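Local atomic coordinates of acetone carboxylase alpha subunit (Xanthobacter autotrophicus Py2, PDB entry 5M45), a protein that forms the alpha subunit of a multi-subunit enzyme, belongs to the hydantoinase B/oxoprolinase family and assembles with other chains into a six-chain complex. Residues Asp143-Asn148 / Val192-Asp197; Ile315-Cys320 / Ala719-Leu724; Leu332-Ser337 / Val350-Gly355; Leu382-Trp387 / Ser759-Glu764. All blocks are in the same frame, centred on the assembly; numbering follows the deposited sequence.

Contacts 1, 2 and 3 are buried, whereas contact 4 lies at the surface. Contacts 2 and 3 work on neighbouring strands, 313-324 and 330-333, of one mixed four-stranded sheet, the first through a histidine-serine hydrogen bond to helix 712-724, the second through an edge-to-face pair, Phe334 beside strand 330-333 and Phe352 on helix 349-361. Contacts 1 and 4 join loops through salt bridges and both touch the second subunit; in contact 1 the charges are enclosed, in contact 4 they are partly exposed and close to a magnesium ion. Leu382 of contact 4 packs on both rings of contact 3, and Leu145 of contact 1 meets Ile762 of contact 4.

Contact 1 (Asp143-Asn148 / Val192-Asp197); sequences DSLIGN and VQRFGD
Arg194 stretches from its loop with the chain extended from CG to NE and CG trans to the backbone N (chi1 -174°), laying its guanidinium against Asp143 and Leu145. NH2 donates to Asp143 OD1 at 3.0 Å in a salt bridge with only one prong: carboxylate and guanidinium planes are 46° apart, and the nitrogen comes down on OD1 from above the carboxylate plane. From the other face the backbone N of Leu145 also donates to OD1, at 3.0 Å, completing an Asx turn. OD2 bonds to Thr202 OG1 and forms a salt bridge with Arg222 of the second subunit. With OD1 gripped from both faces of the carboxylate plane and OD2 held as well, rotation of the group is probably restricted. Leu145 CD1 lies over one guanidinium face, displaced toward the rim and 3.4 Å from Arg194 NH1. A water takes a hydrogen bond from Ser144 N at 3.1 Å and a weak one from Arg194 NH1. Both segments are loops of the seven-stranded antiparallel sheet: 143-148 follows strand 138-141, and the loop holding 192-197 leads to strand 204-208, the neighbour of 138-141. The first loop goes on to His150, and strand 153-162 opens with Asp153; both bind the manganese ion together with His175. Phe195 packs on Gly180 of the second subunit, and Gly196 takes the positive phi (103°) of a type II beta turn, which Asp197 N closes onto Arg194 O at 3.1 Å.

Contact 2 (Ile315-Cys320 / Ala719-Leu724); sequences IMHAPC and AASFKL
Strand 313-324 of the mixed four-stranded sheet meets helix 712-724 here, linking a sheet strand to a helix almost 400 residues later in the chain. The one hydrogen bond between 315-320 and 719-724 joins the side chains of His317 and Ser721; Met717, earlier in the helix, packs on His317 too. The CA atoms of His317 and Ser721 are the nearest such pair across the segments, 7.7 Å apart. The imidazole stands off the strand with its ND1 edge turned to the helix. His317 ND1 donates to Ser721 OG at 3.0 Å; the bond is fairly straight (159°), and the oxygen lies near the ring plane. OG sits beside its own backbone N (chi1 -65°) and donates a hydrogen bond to Met717 O, one turn earlier. The hydroxyl thus accepts from the strand and donates within the helix, with a further weak bond to Gly336 O. At the far side of the ring, NE2 is hydrogen-bonded to an aromatic side chain in the chain of another protein, placing this histidine at a subunit boundary. Phe293 and Phe728 of the same chain also meet the imidazole, Phe293 nearly parallel to it. Two residues along the strand, Pro319 lies beside the imidazole, its CD 3.5 Å above the plane of the His317 ring, over its centre.

Contact 3 (Leu332-Ser337 / Val350-Gly355); sequences LDFEGS and VSFTSG
Phe334 holds CG opposite its carbonyl carbon (chi1 -64°), while Phe352 turns CG to the side away from its backbone N (chi1 -174°), and these settings send the two rings toward each other from opposite directions. They meet as a T-shaped (edge-to-face) pair joining the turn that follows strand 330-333, in the mixed four-stranded sheet, to helix 349-361, which comes next in the chain. Phe352 supplies the edge and Phe334 the face. The ring centroids are 4.8 Å apart and the planes stand almost exactly perpendicular, at 89°. The leading edge is the CE2-CZ bond: Phe352 CE2 approaches Phe334 CE1 to 3.5 Å, and Phe352 CZ approaches Phe334 CE2 to 3.5 Å. The edge thus spans the outer half of the ring, displaced from its centre toward the rim. Leu382 packs against both phenylalanines, and Trp408 meets the Phe352 ring while its NE1 bonds to Phe352 O, so the pair belongs to a larger hydrophobic core between sheet and helices. The backbone that presents Phe334 is firmly shaped. Just before it, Asp333 OD1 accepts from Glu335 N at 3.1 Å in an Asx turn, and the same carboxylate forms salt bridges with Arg381 and Arg727. Just after it, a type II beta turn runs from Phe334 to Ser337, with Gly336 at its positive-phi corner. Phe334 O receives two bonds from Ser337, one from N at 3.2 Å and a shorter one from OG at 2.8 Å, the hydroxyl lying on a lone pair in the carbonyl plane.

Contact 4 (Leu382-Trp387 / Ser759-Glu764); sequences LPKGTW and SMDISE. With MG (magnesium ion), chain Q.
Lys384 occupies the first corner of a type II beta turn from Pro383 to Thr386, with Gly385 at the positive-phi corner, and faces Asp761, which immediately precedes the 3-10 segment 762-764. The lysine chain sets out with CG beside its carbonyl carbon and bends at chi2 (59°); the two side chains cross at about a right angle. Lys384 NZ donates to Asp761 OD1 at 3.0 Å in a salt bridge, approaching from above the carboxylate plane; CE follows at 3.5 Å from the same OD1. The ammonium is shared, since Pro390 O also takes a hydrogen bond from NZ. The other oxygen serves its own segment: Asp761 OD2 accepts from Ser763 N at 3.0 Å and, through its anti lone pair, from Ser763 OG at 2.7 Å. Glu764 OE2 reaches back to the residue just before the 3-10 segment, accepting from Asp761 N at 2.9 Å. With OD1 toward lysine and OD2 toward serine, the carboxylate is probably restrained in rotation. The Asp761 OD2 - Ser763 N bond forms an Asx turn at the head of the 3-10 segment, whose Ser763 O binds a magnesium ion at 2.5 Å with Val768 O and a water.

Contact 1 (Asp143-Asn148 / Val192-Asp197)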
loop_
_atom_site.group_PDB
_atom_site.type_symbol
_atom_site.label_atom_id
_atom_site.label_comp_id
_atom_site.label_asym_id
_atom_site.label_seq_id
_atom_site.Cartn_x
_atom_site.Cartn_y
_atom_site.Cartn_z
ATOM N N ASP A 143 3.820 6.037 -9.677
ATOM C CA ASP A 143 2.519 6.606 -9.321
ATOM C C ASP A 143 1.704 7.016 -10.561
ATOM O O ASP A 143 2.080 7.948 -11.285
ATOM C CB ASP A 143 2.781 7.828 -8.401
ATOM C CG ASP A 143 1.528 8.457 -7.828
ATOM O OD1 ASP A 143 0.379 7.947 -8.068
ATOM O OD2 ASP A 143 1.708 9.460 -7.102
ATOM N N SER A 144 0.595 6.311 -10.821
ATOM C CA SER A 144 -0.254 6.648 -11.954
ATOM C C SER A 144 -0.981 7.999 -11.831
ATOM O O SER A 144 -1.388 8.558 -12.863
ATOM C CB SER A 144 -1.270 5.535 -12.255
ATOM O OG SER A 144 -0.603 4.364 -12.674
ATOM N N LEU A 145 -1.112 8.566 -10.618
ATOM C CA LEU A 145 -1.706 9.919 -10.480
ATOM C C LEU A 145 -0.851 11.040 -11.090
ATOM O O LEU A 145 -1.371 12.121 -11.343
ATOM C CB LEU A 145 -2.058 10.245 -9.015
ATOM C CG LEU A 145 -3.312 9.553 -8.495
ATOM C CD1 LEU A 145 -3.525 9.775 -6.996
ATOM C CD2 LEU A 145 -4.539 9.969 -9.262
ATOM N N ILE A 146 0.439 10.802 -11.293
ATOM C CA ILE A 146 1.321 11.757 -11.953
ATOM C C ILE A 146 1.750 11.295 -13.364
ATOM O O ILE A 146 2.630 11.919 -13.970
ATOM C CB ILE A 146 2.551 12.119 -11.081
ATOM C CG1 ILE A 146 3.526 10.965 -10.945
ATOM C CG2 ILE A 146 2.100 12.577 -9.686
ATOM C CD1 ILE A 146 4.785 11.320 -10.195
ATOM N N GLY A 147 1.100 10.236 -13.883
ATOM C CA GLY A 147 1.216 9.895 -15.291
ATOM C C GLY A 147 1.543 8.482 -15.726
ATOM O O GLY A 147 1.425 8.192 -16.938
ATOM N N ASN A 148 1.915 7.596 -14.809
ATOM C CA ASN A 148 2.319 6.229 -15.167
ATOM C C ASN A 148 1.133 5.353 -15.703
ATOM O O ASN A 148 -0.026 5.622 -15.388
ATOM C CB ASN A 148 2.958 5.506 -13.961
ATOM C CG ASN A 148 3.849 4.309 -14.366
ATOM O OD1 ASN A 148 4.300 4.197 -15.517
ATOM N ND2 ASN A 148 4.130 3.426 -13.392
ATOM N N VAL A 192 -11.498 -2.031 -6.704
ATOM C CA VAL A 192 -12.212 -1.054 -7.525
ATOM C C VAL A 192 -11.774 0.407 -7.391
ATOM O O VAL A 192 -12.374 1.295 -8.025
ATOM C CB VAL A 192 -13.740 -1.145 -7.346
ATOM C CG1 VAL A 192 -14.213 -2.511 -7.780
ATOM C CG2 VAL A 192 -14.180 -0.841 -5.901
ATOM N N GLN A 193 -10.718 0.616 -6.593
ATOM C CA GLN A 193 -10.164 1.918 -6.238
ATOM C C GLN A 193 -8.641 1.776 -6.000
ATOM O O GLN A 193 -8.139 0.673 -5.889
ATOM C CB GLN A 193 -10.723 2.396 -4.880
ATOM C CG GLN A 193 -12.167 2.664 -4.824
ATOM C CD GLN A 193 -12.583 3.224 -3.478
ATOM O OE1 GLN A 193 -12.456 4.417 -3.246
ATOM N NE2 GLN A 193 -13.054 2.365 -2.587
ATOM N N ARG A 194 -7.968 2.915 -5.836
ATOM C CA ARG A 194 -6.533 2.995 -5.482
ATOM C C ARG A 194 -6.186 2.148 -4.270
ATOM O O ARG A 194 -5.099 1.592 -4.177
ATOM C CB ARG A 194 -6.172 4.466 -5.194
ATOM C CG ARG A 194 -4.699 4.800 -4.932
ATOM C CD ARG A 194 -4.507 6.285 -4.668
ATOM N NE ARG A 194 -3.101 6.687 -4.640
ATOM C CZ ARG A 194 -2.275 6.717 -5.693
ATOM N NH1 ARG A 194 -2.710 6.454 -6.944
ATOM N NH2 ARG A 194 -0.970 7.023 -5.523
ATOM N N PHE A 195 -7.119 2.114 -3.331
ATOM C CA PHE A 195 -6.995 1.348 -2.076
ATOM C C PHE A 195 -7.135 -0.168 -2.394
ATOM O O PHE A 195 -8.251 -0.670 -2.634
ATOM C CB PHE A 195 -8.002 1.878 -1.062
ATOM C CG PHE A 195 -8.082 3.387 -1.021
ATOM C CD1 PHE A 195 -6.936 4.153 -0.763
ATOM C CD2 PHE A 195 -9.278 4.049 -1.255
ATOM C CE1 PHE A 195 -6.995 5.541 -0.768
ATOM C CE2 PHE A 195 -9.322 5.461 -1.230
ATOM C CZ PHE A 195 -8.175 6.194 -1.027
ATOM N N GLY A 196 -5.997 -0.872 -2.464
ATOM C CA GLY A 196 -5.952 -2.262 -2.975
ATOM C C GLY A 196 -5.421 -2.439 -4.406
ATOM O O GLY A 196 -5.390 -3.568 -4.906
ATOM N N ASP A 197 -5.005 -1.346 -5.066
ATOM C CA ASP A 197 -4.562 -1.370 -6.466
ATOM C C ASP A 197 -3.034 -1.647 -6.576
ATOM O O ASP A 197 -2.495 -1.663 -7.680
ATOM C CB ASP A 197 -4.916 -0.036 -7.153
ATOM C CG ASP A 197 -4.792 -0.071 -8.684
ATOM O OD1 ASP A 197 -5.238 -1.072 -9.357
ATOM O OD2 ASP A 197 -4.294 0.942 -9.245
HETATM O O HOH W 1 -0.753 4.735 -8.516
#

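Contact 2 (Ile315-Cys320 / Ala719-Leu724)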
loop_
_atom_site.group_PDB
_atom_site.type_symbol
_atom_site.label_atom_id
_atom_site.label_comp_id
_atom_site.label_asym_id
_atom_site.label_seq_id
_atom_site.Cartn_x
_atom_site.Cartn_y
_atom_site.Cartn_z
ATOM N N ILE A 315 -19.673 0.333 -20.752
ATOM C CA ILE A 315 -18.969 0.335 -22.016
ATOM C C ILE A 315 -18.096 1.610 -22.101
ATOM O O ILE A 315 -18.589 2.750 -21.889
ATOM C CB ILE A 315 -19.953 0.320 -23.217
ATOM C CG1 ILE A 315 -20.836 -0.934 -23.172
ATOM C CG2 ILE A 315 -19.204 0.410 -24.552
ATOM C CD1 ILE A 315 -21.929 -1.000 -24.213
ATOM N N MET A 316 -16.815 1.410 -22.424
ATOM C CA MET A 316 -15.905 2.528 -22.719
ATOM C C MET A 316 -16.244 3.118 -24.121
ATOM O O MET A 316 -16.466 2.351 -25.073
ATOM C CB MET A 316 -14.448 2.023 -22.718
ATOM C CG MET A 316 -13.388 3.113 -22.942
ATOM S SD MET A 316 -13.173 3.697 -24.644
ATOM C CE MET A 316 -12.204 2.359 -25.338
ATOM N N HIS A 317 -16.248 4.445 -24.205
ATOM C CA HIS A 317 -16.467 5.239 -25.427
ATOM C C HIS A 317 -15.263 6.202 -25.643
ATOM O O HIS A 317 -14.909 6.986 -24.739
ATOM C CB HIS A 317 -17.768 6.028 -25.259
ATOM C CG HIS A 317 -18.153 6.890 -26.413
ATOM N ND1 HIS A 317 -18.722 8.139 -26.244
ATOM C CD2 HIS A 317 -18.068 6.694 -27.754
ATOM C CE1 HIS A 317 -18.936 8.691 -27.429
ATOM N NE2 HIS A 317 -18.541 7.835 -28.360
ATOM N N ALA A 318 -14.633 6.124 -26.829
ATOM C CA ALA A 318 -13.512 7.000 -27.199
ATOM C C ALA A 318 -13.609 7.506 -28.651
ATOM O O ALA A 318 -12.964 6.955 -29.557
ATOM C CB ALA A 318 -12.170 6.264 -26.989
ATOM N N PRO A 319 -14.438 8.546 -28.881
ATOM C CA PRO A 319 -14.476 9.164 -30.189
ATOM C C PRO A 319 -13.272 10.128 -30.354
ATOM O O PRO A 319 -12.839 10.720 -29.379
ATOM C CB PRO A 319 -15.790 9.963 -30.155
ATOM C CG PRO A 319 -15.914 10.385 -28.738
ATOM C CD PRO A 319 -15.327 9.246 -27.926
ATOM N N CYS A 320 -12.767 10.273 -31.582
ATOM C CA CYS A 320 -11.660 11.164 -31.880
ATOM C C CYS A 320 -11.921 11.945 -33.175
ATOM O O CYS A 320 -12.246 11.337 -34.221
ATOM C CB CYS A 320 -10.350 10.386 -32.042
ATOM S SG CYS A 320 -8.947 11.494 -32.445
ATOM N N ALA A 719 -25.326 8.592 -21.521
ATOM C CA ALA A 719 -25.614 9.610 -20.504
ATOM C C ALA A 719 -24.350 10.242 -19.931
ATOM O O ALA A 719 -24.295 11.467 -19.757
ATOM C CB ALA A 719 -26.482 9.066 -19.398
ATOM N N ALA A 720 -23.351 9.417 -19.628
ATOM C CA ALA A 720 -22.093 9.918 -19.052
ATOM C C ALA A 720 -21.292 10.758 -20.089
ATOM O O ALA A 720 -20.741 11.814 -19.748
ATOM C CB ALA A 720 -21.247 8.762 -18.536
ATOM N N SER A 721 -21.264 10.287 -21.330
ATOM C CA SER A 721 -20.611 10.976 -22.452
ATOM C C SER A 721 -21.240 12.384 -22.716
ATOM O O SER A 721 -20.541 13.373 -22.918
ATOM C CB SER A 721 -20.641 10.092 -23.705
ATOM O OG SER A 721 -19.863 8.869 -23.553
ATOM N N PHE A 722 -22.572 12.453 -22.677
ATOM C CA PHE A 722 -23.277 13.711 -22.887
ATOM C C PHE A 722 -22.872 14.747 -21.846
ATOM O O PHE A 722 -22.590 15.894 -22.202
ATOM C CB PHE A 722 -24.806 13.563 -22.810
ATOM C CG PHE A 722 -25.457 12.775 -23.937
ATOM C CD1 PHE A 722 -24.822 12.508 -25.155
ATOM C CD2 PHE A 722 -26.748 12.326 -23.762
ATOM C CE1 PHE A 722 -25.459 11.782 -26.136
ATOM C CE2 PHE A 722 -27.395 11.593 -24.746
ATOM C CZ PHE A 722 -26.752 11.316 -25.936
ATOM N N LYS A 723 -22.847 14.355 -20.565
ATOM C CA LYS A 723 -22.506 15.306 -19.486
ATOM C C LYS A 723 -21.085 15.854 -19.593
ATOM O O LYS A 723 -20.883 17.003 -19.363
ATOM C CB LYS A 723 -22.675 14.687 -18.106
ATOM C CG LYS A 723 -24.120 14.689 -17.680
ATOM C CD LYS A 723 -24.284 14.037 -16.292
ATOM C CE LYS A 723 -23.870 12.533 -16.289
ATOM N NZ LYS A 723 -24.396 11.728 -15.180
ATOM N N LEU A 724 -20.109 15.012 -19.911
ATOM C CA LEU A 724 -18.700 15.461 -20.083
ATOM C C LEU A 724 -18.390 16.150 -21.432
ATOM O O LEU A 724 -17.350 16.805 -21.548
ATOM C CB LEU A 724 -17.745 14.276 -19.900
ATOM C CG LEU A 724 -17.606 13.807 -18.443
ATOM C CD1 LEU A 724 -17.139 12.350 -18.404
ATOM C CD2 LEU A 724 -16.681 14.689 -17.653
#

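Contact 3 (Leu332-Ser337 / Val350-Gly355)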
loop_
_atom_site.group_PDB
_atom_site.type_symbol
_atom_site.label_atom_id
_atom_site.label_comp_id
_atom_site.label_asym_id
_atom_site.label_seq_id
_atom_site.Cartn_x
_atom_site.Cartn_y
_atom_site.Cartn_z
ATOM N N LEU A 332 -5.627 16.132 -32.047
ATOM C CA LEU A 332 -6.518 15.032 -31.683
ATOM C C LEU A 332 -7.398 15.439 -30.507
ATOM O O LEU A 332 -6.880 15.727 -29.428
ATOM C CB LEU A 332 -5.723 13.791 -31.358
ATOM C CG LEU A 332 -4.911 13.322 -32.579
ATOM C CD1 LEU A 332 -3.467 13.729 -32.444
ATOM C CD2 LEU A 332 -4.991 11.809 -32.775
ATOM N N ASP A 333 -8.723 15.447 -30.723
ATOM C CA ASP A 333 -9.708 15.952 -29.760
ATOM C C ASP A 333 -10.659 14.808 -29.406
ATOM O O ASP A 333 -11.311 14.240 -30.302
ATOM C CB ASP A 333 -10.447 17.144 -30.404
ATOM C CG ASP A 333 -11.440 17.841 -29.447
ATOM O OD1 ASP A 333 -11.822 17.306 -28.394
ATOM O OD2 ASP A 333 -11.850 18.987 -29.764
ATOM N N PHE A 334 -10.739 14.476 -28.111
ATOM C CA PHE A 334 -11.534 13.349 -27.590
ATOM C C PHE A 334 -12.849 13.762 -26.879
ATOM O O PHE A 334 -13.397 12.986 -26.093
ATOM C CB PHE A 334 -10.636 12.442 -26.734
ATOM C CG PHE A 334 -9.533 11.787 -27.545
ATOM C CD1 PHE A 334 -8.336 12.463 -27.803
ATOM C CD2 PHE A 334 -9.721 10.541 -28.129
ATOM C CE1 PHE A 334 -7.344 11.873 -28.594
ATOM C CE2 PHE A 334 -8.746 9.964 -28.925
ATOM C CZ PHE A 334 -7.553 10.628 -29.157
ATOM N N GLU A 335 -13.368 14.959 -27.194
ATOM C CA GLU A 335 -14.709 15.377 -26.820
ATOM C C GLU A 335 -15.726 14.284 -27.078
ATOM O O GLU A 335 -15.779 13.752 -28.192
ATOM C CB GLU A 335 -15.123 16.609 -27.648
ATOM C CG GLU A 335 -16.591 17.128 -27.485
ATOM C CD GLU A 335 -16.748 18.095 -26.301
ATOM O OE1 GLU A 335 -17.862 18.564 -25.960
ATOM O OE2 GLU A 335 -15.727 18.397 -25.683
ATOM N N GLY A 336 -16.523 13.964 -26.071
ATOM C CA GLY A 336 -17.510 12.911 -26.170
ATOM C C GLY A 336 -17.190 11.608 -25.461
ATOM O O GLY A 336 -18.033 10.729 -25.374
ATOM N N SER A 337 -15.977 11.489 -24.938
ATOM C CA SER A 337 -15.547 10.251 -24.274
ATOM C C SER A 337 -16.288 10.028 -22.947
ATOM O O SER A 337 -16.784 10.980 -22.323
ATOM C CB SER A 337 -14.015 10.265 -24.019
ATOM O OG SER A 337 -13.273 10.332 -25.237
ATOM N N VAL A 350 -1.004 11.736 -19.443
ATOM C CA VAL A 350 0.345 11.329 -19.838
ATOM C C VAL A 350 0.382 9.936 -20.487
ATOM O O VAL A 350 0.970 9.785 -21.570
ATOM C CB VAL A 350 1.336 11.368 -18.636
ATOM C CG1 VAL A 350 2.673 10.760 -19.019
ATOM C CG2 VAL A 350 1.534 12.801 -18.108
ATOM N N SER A 351 -0.184 8.914 -19.837
ATOM C CA SER A 351 -0.171 7.576 -20.429
ATOM C C SER A 351 -0.991 7.521 -21.741
ATOM O O SER A 351 -0.581 6.862 -22.691
ATOM C CB SER A 351 -0.659 6.522 -19.426
ATOM O OG SER A 351 -1.995 6.789 -18.967
ATOM N N PHE A 352 -2.141 8.211 -21.773
ATOM C CA PHE A 352 -2.941 8.245 -22.976
ATOM C C PHE A 352 -2.209 8.871 -24.178
ATOM O O PHE A 352 -2.157 8.264 -25.254
ATOM C CB PHE A 352 -4.277 8.971 -22.742
ATOM C CG PHE A 352 -5.222 8.901 -23.924
ATOM C CD1 PHE A 352 -5.998 7.776 -24.125
ATOM C CD2 PHE A 352 -5.300 9.927 -24.816
ATOM C CE1 PHE A 352 -6.857 7.688 -25.234
ATOM C CE2 PHE A 352 -6.196 9.871 -25.912
ATOM C CZ PHE A 352 -6.949 8.740 -26.128
ATOM N N THR A 353 -1.626 10.047 -23.997
ATOM C CA THR A 353 -0.925 10.754 -25.079
ATOM C C THR A 353 0.451 10.118 -25.442
ATOM O O THR A 353 0.866 10.128 -26.642
ATOM C CB THR A 353 -0.765 12.250 -24.780
ATOM O OG1 THR A 353 0.015 12.453 -23.594
ATOM C CG2 THR A 353 -2.139 12.944 -24.655
ATOM N N SER A 354 1.145 9.570 -24.443
ATOM C CA SER A 354 2.398 8.814 -24.687
ATOM C C SER A 354 2.163 7.567 -25.566
ATOM O O SER A 354 2.999 7.249 -26.435
ATOM C CB SER A 354 3.136 8.457 -23.388
ATOM O OG SER A 354 3.518 9.643 -22.702
ATOM N N GLY A 355 1.019 6.899 -25.378
ATOM C CA GLY A 355 0.659 5.788 -26.250
ATOM C C GLY A 355 0.373 6.185 -27.698
ATOM O O GLY A 355 0.674 5.422 -28.632
#

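Contact 4 (Leu382-Trp387 / Ser759-Glu764)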
loop_
_atom_site.group_PDB
_atom_site.type_symbol
_atom_site.label_atom_id
_atom_site.label_comp_id
_atom_site.label_asym_id
_atom_site.label_seq_id
_atom_site.Cartn_x
_atom_site.Cartn_y
_atom_site.Cartn_z
ATOM N N LEU A 382 -8.190 16.528 -24.192
ATOM C CA LEU A 382 -8.796 15.470 -23.397
ATOM C C LEU A 382 -9.639 16.108 -22.294
ATOM O O LEU A 382 -9.093 16.578 -21.284
ATOM C CB LEU A 382 -7.733 14.568 -22.738
ATOM C CG LEU A 382 -6.503 14.030 -23.485
ATOM C CD1 LEU A 382 -5.759 12.957 -22.676
ATOM C CD2 LEU A 382 -6.874 13.509 -24.821
ATOM N N PRO A 383 -10.970 16.147 -22.475
ATOM C CA PRO A 383 -11.760 16.864 -21.481
ATOM C C PRO A 383 -11.610 16.295 -20.063
ATOM O O PRO A 383 -11.554 15.085 -19.904
ATOM C CB PRO A 383 -13.186 16.731 -22.009
ATOM C CG PRO A 383 -13.003 16.648 -23.472
ATOM C CD PRO A 383 -11.776 15.766 -23.636
ATOM N N LYS A 384 -11.498 17.180 -19.072
ATOM C CA LYS A 384 -11.287 16.783 -17.669
ATOM C C LYS A 384 -12.483 16.013 -17.136
ATOM O O LYS A 384 -13.621 16.441 -17.266
ATOM C CB LYS A 384 -11.022 18.055 -16.802
ATOM C CG LYS A 384 -10.527 17.833 -15.365
ATOM C CD LYS A 384 -9.213 17.054 -15.291
ATOM C CE LYS A 384 -8.654 17.002 -13.856
ATOM N NZ LYS A 384 -7.432 16.152 -13.771
ATOM N N GLY A 385 -12.225 14.890 -16.480
ATOM C CA GLY A 385 -13.282 14.003 -15.982
ATOM C C GLY A 385 -13.581 12.750 -16.789
ATOM O O GLY A 385 -14.266 11.843 -16.274
ATOM N N THR A 386 -13.115 12.702 -18.040
ATOM C CA THR A 386 -13.183 11.501 -18.865
ATOM C C THR A 386 -12.245 10.422 -18.313
ATOM O O THR A 386 -11.368 10.689 -17.473
ATOM C CB THR A 386 -12.838 11.796 -20.349
ATOM O OG1 THR A 386 -11.513 12.345 -20.416
ATOM C CG2 THR A 386 -13.843 12.803 -20.994
ATOM N N TRP A 387 -12.401 9.193 -18.798
ATOM C CA TRP A 387 -11.541 8.083 -18.337
ATOM C C TRP A 387 -10.053 8.284 -18.664
ATOM O O TRP A 387 -9.198 7.780 -17.916
ATOM C CB TRP A 387 -12.042 6.713 -18.857
ATOM C CG TRP A 387 -11.917 6.529 -20.380
ATOM C CD1 TRP A 387 -12.904 6.710 -21.329
ATOM C CD2 TRP A 387 -10.750 6.127 -21.077
ATOM N NE1 TRP A 387 -12.391 6.429 -22.585
ATOM C CE2 TRP A 387 -11.075 6.068 -22.451
ATOM C CE3 TRP A 387 -9.447 5.776 -20.674
ATOM C CZ2 TRP A 387 -10.135 5.672 -23.424
ATOM C CZ3 TRP A 387 -8.524 5.414 -21.637
ATOM C CH2 TRP A 387 -8.866 5.351 -22.993
ATOM N N SER A 759 -16.504 14.591 -7.203
ATOM C CA SER A 759 -15.142 14.105 -7.455
ATOM C C SER A 759 -14.104 15.062 -6.811
ATOM O O SER A 759 -14.380 16.242 -6.640
ATOM C CB SER A 759 -14.914 13.959 -8.962
ATOM O OG SER A 759 -15.143 15.211 -9.581
ATOM N N MET A 760 -12.952 14.537 -6.428
ATOM C CA MET A 760 -11.886 15.328 -5.806
ATOM C C MET A 760 -10.553 14.982 -6.472
ATOM O O MET A 760 -10.042 13.867 -6.325
ATOM C CB MET A 760 -11.850 15.042 -4.301
ATOM C CG MET A 760 -10.894 15.893 -3.485
ATOM S SD MET A 760 -10.623 15.263 -1.763
ATOM C CE MET A 760 -9.851 16.719 -1.050
ATOM N N ASP A 761 -10.008 15.944 -7.209
ATOM C CA ASP A 761 -8.746 15.777 -7.935
ATOM C C ASP A 761 -7.512 15.774 -7.013
ATOM O O ASP A 761 -7.520 16.394 -5.955
ATOM C CB ASP A 761 -8.606 16.871 -9.014
ATOM C CG ASP A 761 -7.453 16.595 -9.976
ATOM O OD1 ASP A 761 -7.587 15.670 -10.803
ATOM O OD2 ASP A 761 -6.386 17.276 -9.883
ATOM N N ILE A 762 -6.454 15.075 -7.421
ATOM C CA ILE A 762 -5.190 15.057 -6.671
ATOM C C ILE A 762 -4.604 16.466 -6.428
ATOM O O ILE A 762 -3.991 16.706 -5.395
ATOM C CB ILE A 762 -4.148 14.109 -7.301
ATOM C CG1 ILE A 762 -2.943 13.885 -6.361
ATOM C CG2 ILE A 762 -3.645 14.615 -8.661
ATOM C CD1 ILE A 762 -3.297 13.320 -4.995
ATOM N N SER A 763 -4.819 17.405 -7.356
ATOM C CA SER A 763 -4.327 18.785 -7.158
ATOM C C SER A 763 -5.014 19.558 -6.020
ATOM O O SER A 763 -4.517 20.605 -5.647
ATOM C CB SER A 763 -4.428 19.601 -8.449
ATOM O OG SER A 763 -5.820 19.678 -8.852
ATOM N N GLU A 764 -6.127 19.057 -5.481
ATOM C CA GLU A 764 -6.775 19.638 -4.310
ATOM C C GLU A 764 -6.052 19.315 -2.989
ATOM O O GLU A 764 -6.361 19.917 -1.985
ATOM C CB GLU A 764 -8.275 19.227 -4.234
ATOM C CG GLU A 764 -9.047 19.727 -5.471
ATOM C CD GLU A 764 -10.465 19.213 -5.575
ATOM O OE1 GLU A 764 -11.158 19.346 -4.546
ATOM O OE2 GLU A 764 -10.889 18.664 -6.660
HETATM MG MG MG Q . -2.745 22.154 -6.394
HETATM O O HOH W 2 -4.781 17.369 -11.841
HETATM O O HOH W 3 -2.695 22.094 -4.049
#